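Local coordinates for hypothetical protein MG296 homolog (Mycoplasma pneumoniae, PDB 2I15) that is of unknown function but is an all-alpha protein that packs against another copy of itself in an assembly of three chains, at residues Lys114-Val118 / Gly119-Gln123; Gln123-Gly126 / Lys127-Val131. All coordinates share one frame; numbering follows the deposited sequence.

Both contacts are local and use helix 120-128, the last helix of the chain: contact 1 leads into it from the loop after helix 92-113, contact 2 closes it. They share Gln123, and their centres are about 12 Å apart. Each is partly buried, with aromatic and aliphatic groups turned inward and charged chains at the surface. At the start of the helix, carbonyls of the loop receive the first helical N-H groups, and the polar ends of Lys114 and Tyr121 reach a glutamate of the second subunit. Toward the end, regular helical bonds dominate and the second subunit is met by apolar packing around Leu125 and Phe129.

Contact 1: residues Lys114-Val118 / Gly119-Gln123; sequences KGVDV and GRYHQ
The hydroxyphenyl side chain of Tyr121 receives two aliphatic chains from the loop before it. With its CG anti to the backbone N (chi1 -167°), the ring is carried toward them. Val116 sets CG1 against Tyr121 CB at 3.8 Å, and Lys114 lays CD 3.7 Å from Tyr121 CE1, each crossing the tyrosine at roughly a right angle. A separate van der Waals touch joins Val118 to His122, which run side by side in the same direction; Val118 CG1 meets the imidazole edge at CD2, 3.7 Å away and in the ring plane.

Backbone bonds start the helix. Tyr121 N gives a straight bond to Asp117 O (3.0 Å, 165° at the hydrogen), while Arg120 N makes only weak ones to the carbonyls of Asp117 and Val118. Gly119 holds the N-cap position.

Polar ends look outward from the segments: Lys114 NZ forms a salt bridge with Glu21 of the second subunit, whose carboxylate also takes a hydrogen bond from Tyr121 OH, and His122 NE2 is bonded to Ser108. Gly115 closes a Schellman motif at the end of helix 92-113; from there the loop turns back, so that Val118, Tyr121 and His122 pack on that same helix.

Contact 2: residues Gln123-Gly126 / Lys127-Val131; sequences QQLG and KRFGV
Leu125 and Phe129, one helical turn apart, cross at a slant, the leucine offering its CD1 branch to CD1 of the ring at 4.0 Å. The phenyl group also turns its edge to the backbone: Leu125 O lies near the ring plane, 3.1 Å from Phe129 CD1. Phe129 CG stands opposite its own carbonyl carbon and beside the backbone N (chi1 -45°), which swings the ring back toward the preceding turn. One face of this ring is met by Arg128 CG, 3.8 Å above the plane and shifted toward the rim. Both Leu125 and Arg128 pack on Phe17 of the second subunit, and Phe129 on its Leu14, so this flank of the helix belongs to the interface between chains.

Behind the side chains runs the last turn of an alpha helix. Arg128 N bonds to Gln124 O at 2.9 Å and almost straight (172° at the hydrogen), and Phe129 N reaches Leu125 O at 3.1 Å. Lys127 N is shared, bonding to Gln123 O and weakly to Gln124 O. Phe129 then leaves the helical conformation, and the chain turns at Gly130 in a shape that fits an inverse gamma turn, though the placing of Phe129 O is doubtful.

That turn brings Val131 back against the helix, its CB facing Gly126 CA at 3.9 Å. Val131 CB also comes within 4.5 Å of Leu125 CD1, a looser touch. Both Val131 and Leu125 pack on Tyr100 of helix 92-113, and Val131 reaches Cys96 and Gln97 there as well.

Contact 1: residues Lys114-Val118 / Gly119-Gln123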
ATOM      1  N   LYS A 114      -4.152  18.760 -13.351  1.00 39.74           N
ATOM      2  CA  LYS A 114      -3.819  20.132 -12.986  1.00 42.34           C
ATOM      3  C   LYS A 114      -2.385  20.514 -13.307  1.00 42.41           C
ATOM      4  O   LYS A 114      -1.888  21.551 -12.862  1.00 43.11           O
ATOM      5  CB  LYS A 114      -4.136  20.430 -11.517  1.00 41.95           C
ATOM      6  CG  LYS A 114      -3.691  19.428 -10.485  1.00 42.85           C
ATOM      7  CD  LYS A 114      -3.689  20.097  -9.108  1.00 43.82           C
ATOM      8  CE  LYS A 114      -4.975  20.868  -8.830  1.00 43.88           C
ATOM      9  NZ  LYS A 114      -4.843  21.776  -7.635  1.00 45.49           N
ATOM     10  N   GLY A 115      -1.732  19.686 -14.110  1.00 38.97           N
ATOM     11  CA  GLY A 115      -0.362  19.961 -14.499  1.00 41.82           C
ATOM     12  C   GLY A 115       0.574  19.999 -13.317  1.00 42.22           C
ATOM     13  O   GLY A 115       1.517  20.781 -13.276  1.00 43.21           O
ATOM     14  N   VAL A 116       0.301  19.143 -12.344  1.00 42.43           N
ATOM     15  CA  VAL A 116       1.121  19.070 -11.151  1.00 42.18           C
ATOM     16  C   VAL A 116       1.984  17.830 -11.179  1.00 42.52           C
ATOM     17  O   VAL A 116       1.642  16.836 -11.815  1.00 43.57           O
ATOM     18  CB  VAL A 116       0.238  19.061  -9.883  1.00 35.15           C
ATOM     19  CG1 VAL A 116       1.029  18.632  -8.659  1.00 33.53           C
ATOM     20  CG2 VAL A 116      -0.331  20.443  -9.665  1.00 35.77           C
ATOM     21  N   ASP A 117       3.120  17.892 -10.505  1.00 32.88           N
ATOM     22  CA  ASP A 117       3.996  16.739 -10.470  1.00 34.35           C
ATOM     23  C   ASP A 117       3.314  15.609  -9.718  1.00 32.25           C
ATOM     24  O   ASP A 117       3.119  15.702  -8.501  1.00 32.20           O
ATOM     25  CB  ASP A 117       5.309  17.082  -9.770  1.00106.56           C
ATOM     26  CG  ASP A 117       6.521  16.737 -10.607  1.00110.73           C
ATOM     27  OD1 ASP A 117       6.773  15.530 -10.851  1.00113.88           O
ATOM     28  OD2 ASP A 117       7.229  17.677 -11.029  1.00113.42           O
ATOM     29  N   VAL A 118       2.922  14.551 -10.418  1.00 45.21           N
ATOM     30  CA  VAL A 118       2.342  13.426  -9.705  1.00 44.44           C
ATOM     31  C   VAL A 118       3.499  13.150  -8.749  1.00 45.87           C
ATOM     32  O   VAL A 118       4.629  13.570  -9.010  1.00 48.43           O
ATOM     33  CB  VAL A 118       2.125  12.212 -10.628  1.00 28.18           C
ATOM     34  CG1 VAL A 118       1.585  11.067  -9.833  1.00 28.18           C
ATOM     35  CG2 VAL A 118       1.154  12.563 -11.742  1.00 28.74           C
ATOM     36  N   GLY A 119       3.267  12.470  -7.647  1.00 31.49           N
ATOM     37  CA  GLY A 119       4.392  12.275  -6.757  1.00 30.24           C
ATOM     38  C   GLY A 119       4.397  13.399  -5.736  1.00 29.03           C
ATOM     39  O   GLY A 119       4.229  13.149  -4.540  1.00 28.05           O
ATOM     40  N   ARG A 120       4.584  14.641  -6.176  1.00 25.03           N
ATOM     41  CA  ARG A 120       4.565  15.736  -5.201  1.00 27.97           C
ATOM     42  C   ARG A 120       3.120  15.922  -4.718  1.00 26.15           C
ATOM     43  O   ARG A 120       2.856  16.149  -3.524  1.00 23.70           O
ATOM     44  CB  ARG A 120       5.076  17.046  -5.798  1.00 89.08           C
ATOM     45  CG  ARG A 120       5.160  18.148  -4.747  1.00 97.07           C
ATOM     46  CD  ARG A 120       5.413  19.519  -5.361  1.00102.16           C
ATOM     47  NE  ARG A 120       6.692  20.071  -4.926  1.00108.02           N
ATOM     48  CZ  ARG A 120       7.871  19.512  -5.180  1.00110.88           C
ATOM     49  NH1 ARG A 120       7.933  18.382  -5.873  1.00111.71           N
ATOM     50  NH2 ARG A 120       8.985  20.084  -4.741  1.00111.86           N
ATOM     51  N   TYR A 121       2.186  15.792  -5.658  1.00 41.49           N
ATOM     52  CA  TYR A 121       0.770  15.927  -5.351  1.00 40.69           C
ATOM     53  C   TYR A 121       0.472  14.920  -4.238  1.00 39.71           C
ATOM     54  O   TYR A 121      -0.016  15.278  -3.154  1.00 39.80           O
ATOM     55  CB  TYR A 121      -0.060  15.606  -6.602  1.00 33.19           C
ATOM     56  CG  TYR A 121      -1.514  16.011  -6.510  1.00 31.97           C
ATOM     57  CD1 TYR A 121      -1.875  17.350  -6.432  1.00 30.90           C
ATOM     58  CD2 TYR A 121      -2.527  15.055  -6.497  1.00 29.77           C
ATOM     59  CE1 TYR A 121      -3.202  17.731  -6.355  1.00 30.30           C
ATOM     60  CE2 TYR A 121      -3.865  15.428  -6.420  1.00 29.83           C
ATOM     61  CZ  TYR A 121      -4.190  16.772  -6.343  1.00 31.06           C
ATOM     62  OH  TYR A 121      -5.506  17.156  -6.234  1.00 32.20           O
ATOM     63  N   HIS A 122       0.780  13.660  -4.526  1.00 22.68           N
ATOM     64  CA  HIS A 122       0.570  12.571  -3.588  1.00 21.66           C
ATOM     65  C   HIS A 122       1.228  12.822  -2.235  1.00 22.52           C
ATOM     66  O   HIS A 122       0.636  12.569  -1.182  1.00 22.48           O
ATOM     67  CB  HIS A 122       1.136  11.273  -4.163  1.00 24.03           C
ATOM     68  CG  HIS A 122       0.206  10.571  -5.097  1.00 21.08           C
ATOM     69  ND1 HIS A 122      -0.874   9.855  -4.657  1.00 20.98           N
ATOM     70  CD2 HIS A 122       0.213  10.484  -6.446  1.00 19.22           C
ATOM     71  CE1 HIS A 122      -1.513   9.344  -5.702  1.00 15.06           C
ATOM     72  NE2 HIS A 122      -0.874   9.713  -6.788  1.00 20.93           N
ATOM     73  N   GLN A 123       2.461  13.312  -2.264  1.00 37.05           N
ATOM     74  CA  GLN A 123       3.206  13.578  -1.036  1.00 39.17           C
ATOM     75  C   GLN A 123       2.593  14.693  -0.194  1.00 39.94           C
ATOM     76  O   GLN A 123       2.515  14.575   1.029  1.00 40.37           O
ATOM     77  CB  GLN A 123       4.661  13.867  -1.393  1.00 36.30           C
ATOM     78  CG  GLN A 123       5.348  12.621  -1.914  1.00 40.15           C
ATOM     79  CD  GLN A 123       6.718  12.887  -2.528  1.00 42.50           C
ATOM     80  OE1 GLN A 123       7.054  14.026  -2.865  1.00 43.37           O
ATOM     81  NE2 GLN A 123       7.505  11.823  -2.699  1.00 42.17           N
TER

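Contact 2: residues Gln123-Gly126 / Lys127-Val131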
ATOM      1  N   GLN A 123       2.461  13.312  -2.264  1.00 37.05           N
ATOM      2  CA  GLN A 123       3.206  13.578  -1.036  1.00 39.17           C
ATOM      3  C   GLN A 123       2.593  14.693  -0.194  1.00 39.94           C
ATOM      4  O   GLN A 123       2.515  14.575   1.029  1.00 40.37           O
ATOM      5  CB  GLN A 123       4.661  13.867  -1.393  1.00 36.30           C
ATOM      6  CG  GLN A 123       5.348  12.621  -1.914  1.00 40.15           C
ATOM      7  CD  GLN A 123       6.718  12.887  -2.528  1.00 42.50           C
ATOM      8  OE1 GLN A 123       7.054  14.026  -2.865  1.00 43.37           O
ATOM      9  NE2 GLN A 123       7.505  11.823  -2.699  1.00 42.17           N
ATOM     10  N   GLN A 124       2.143  15.763  -0.841  1.00 31.11           N
ATOM     11  CA  GLN A 124       1.513  16.846  -0.103  1.00 32.48           C
ATOM     12  C   GLN A 124       0.287  16.237   0.581  1.00 32.63           C
ATOM     13  O   GLN A 124       0.072  16.393   1.791  1.00 32.27           O
ATOM     14  CB  GLN A 124       1.116  17.959  -1.069  1.00 45.88           C
ATOM     15  CG  GLN A 124       2.289  18.486  -1.870  1.00 49.40           C
ATOM     16  CD  GLN A 124       1.888  19.520  -2.912  1.00 53.67           C
ATOM     17  OE1 GLN A 124       1.024  19.271  -3.764  1.00 56.92           O
ATOM     18  NE2 GLN A 124       2.523  20.688  -2.856  1.00 55.05           N
ATOM     19  N   LEU A 125      -0.487  15.503  -0.211  1.00 39.91           N
ATOM     20  CA  LEU A 125      -1.693  14.829   0.262  1.00 40.71           C
ATOM     21  C   LEU A 125      -1.420  14.142   1.598  1.00 42.15           C
ATOM     22  O   LEU A 125      -2.113  14.392   2.584  1.00 41.30           O
ATOM     23  CB  LEU A 125      -2.133  13.777  -0.764  1.00 39.15           C
ATOM     24  CG  LEU A 125      -3.466  13.017  -0.658  1.00 39.37           C
ATOM     25  CD1 LEU A 125      -3.674  12.399   0.736  1.00 37.36           C
ATOM     26  CD2 LEU A 125      -4.591  13.961  -1.004  1.00 39.65           C
ATOM     27  N   GLY A 126      -0.406  13.277   1.613  1.00 35.17           N
ATOM     28  CA  GLY A 126      -0.057  12.541   2.817  1.00 36.59           C
ATOM     29  C   GLY A 126       0.510  13.355   3.973  1.00 38.04           C
ATOM     30  O   GLY A 126       0.437  12.936   5.125  1.00 37.24           O
ATOM     31  N   LYS A 127       1.101  14.508   3.685  1.00 49.41           N
ATOM     32  CA  LYS A 127       1.650  15.334   4.754  1.00 51.42           C
ATOM     33  C   LYS A 127       0.465  16.040   5.427  1.00 51.45           C
ATOM     34  O   LYS A 127       0.310  15.969   6.649  1.00 51.23           O
ATOM     35  CB  LYS A 127       2.635  16.362   4.174  1.00 75.37           C
ATOM     36  CG  LYS A 127       3.864  16.691   5.037  1.00 76.45           C
ATOM     37  CD  LYS A 127       3.636  17.899   5.933  1.00 78.66           C
ATOM     38  CE  LYS A 127       4.964  18.508   6.384  1.00 79.05           C
ATOM     39  NZ  LYS A 127       5.711  19.103   5.239  1.00 79.74           N
ATOM     40  N   ARG A 128      -0.379  16.683   4.618  1.00 47.76           N
ATOM     41  CA  ARG A 128      -1.550  17.401   5.126  1.00 47.61           C
ATOM     42  C   ARG A 128      -2.382  16.474   6.014  1.00 45.21           C
ATOM     43  O   ARG A 128      -2.640  16.785   7.180  1.00 45.58           O
ATOM     44  CB  ARG A 128      -2.415  17.929   3.970  1.00 71.54           C
ATOM     45  CG  ARG A 128      -3.537  18.853   4.448  1.00 74.63           C
ATOM     46  CD  ARG A 128      -4.410  19.377   3.326  1.00 75.15           C
ATOM     47  NE  ARG A 128      -3.769  20.407   2.515  1.00 77.88           N
ATOM     48  CZ  ARG A 128      -4.366  21.031   1.502  1.00 79.34           C
ATOM     49  NH1 ARG A 128      -5.617  20.723   1.184  1.00 79.45           N
ATOM     50  NH2 ARG A 128      -3.716  21.960   0.808  1.00 80.24           N
ATOM     51  N   PHE A 129      -2.820  15.350   5.452  1.00 42.68           N
ATOM     52  CA  PHE A 129      -3.587  14.358   6.200  1.00 41.60           C
ATOM     53  C   PHE A 129      -2.524  13.312   6.539  1.00 40.87           C
ATOM     54  O   PHE A 129      -1.576  13.127   5.780  1.00 42.71           O
ATOM     55  CB  PHE A 129      -4.700  13.791   5.313  1.00 35.71           C
ATOM     56  CG  PHE A 129      -5.442  14.848   4.547  1.00 34.04           C
ATOM     57  CD1 PHE A 129      -5.030  15.211   3.273  1.00 34.07           C
ATOM     58  CD2 PHE A 129      -6.491  15.558   5.138  1.00 34.75           C
ATOM     59  CE1 PHE A 129      -5.646  16.268   2.593  1.00 32.62           C
ATOM     60  CE2 PHE A 129      -7.110  16.619   4.463  1.00 33.75           C
ATOM     61  CZ  PHE A 129      -6.677  16.968   3.190  1.00 33.46           C
ATOM     62  N   GLY A 130      -2.636  12.649   7.677  1.00 49.83           N
ATOM     63  CA  GLY A 130      -1.607  11.683   8.028  1.00 49.13           C
ATOM     64  C   GLY A 130      -1.698  10.406   7.216  1.00 48.02           C
ATOM     65  O   GLY A 130      -2.126   9.377   7.726  1.00 48.28           O
ATOM     66  N   VAL A 131      -1.289  10.457   5.955  1.00 29.97           N
ATOM     67  CA  VAL A 131      -1.379   9.277   5.099  1.00 28.84           C
ATOM     68  C   VAL A 131      -0.030   8.794   4.547  1.00 27.46           C
ATOM     69  O   VAL A 131       0.894   9.587   4.317  1.00 25.96           O
ATOM     70  CB  VAL A 131      -2.355   9.552   3.934  1.00 48.47           C
ATOM     71  CG1 VAL A 131      -2.356   8.396   2.962  1.00 49.63           C
ATOM     72  CG2 VAL A 131      -3.757   9.761   4.481  1.00 48.03           C
TER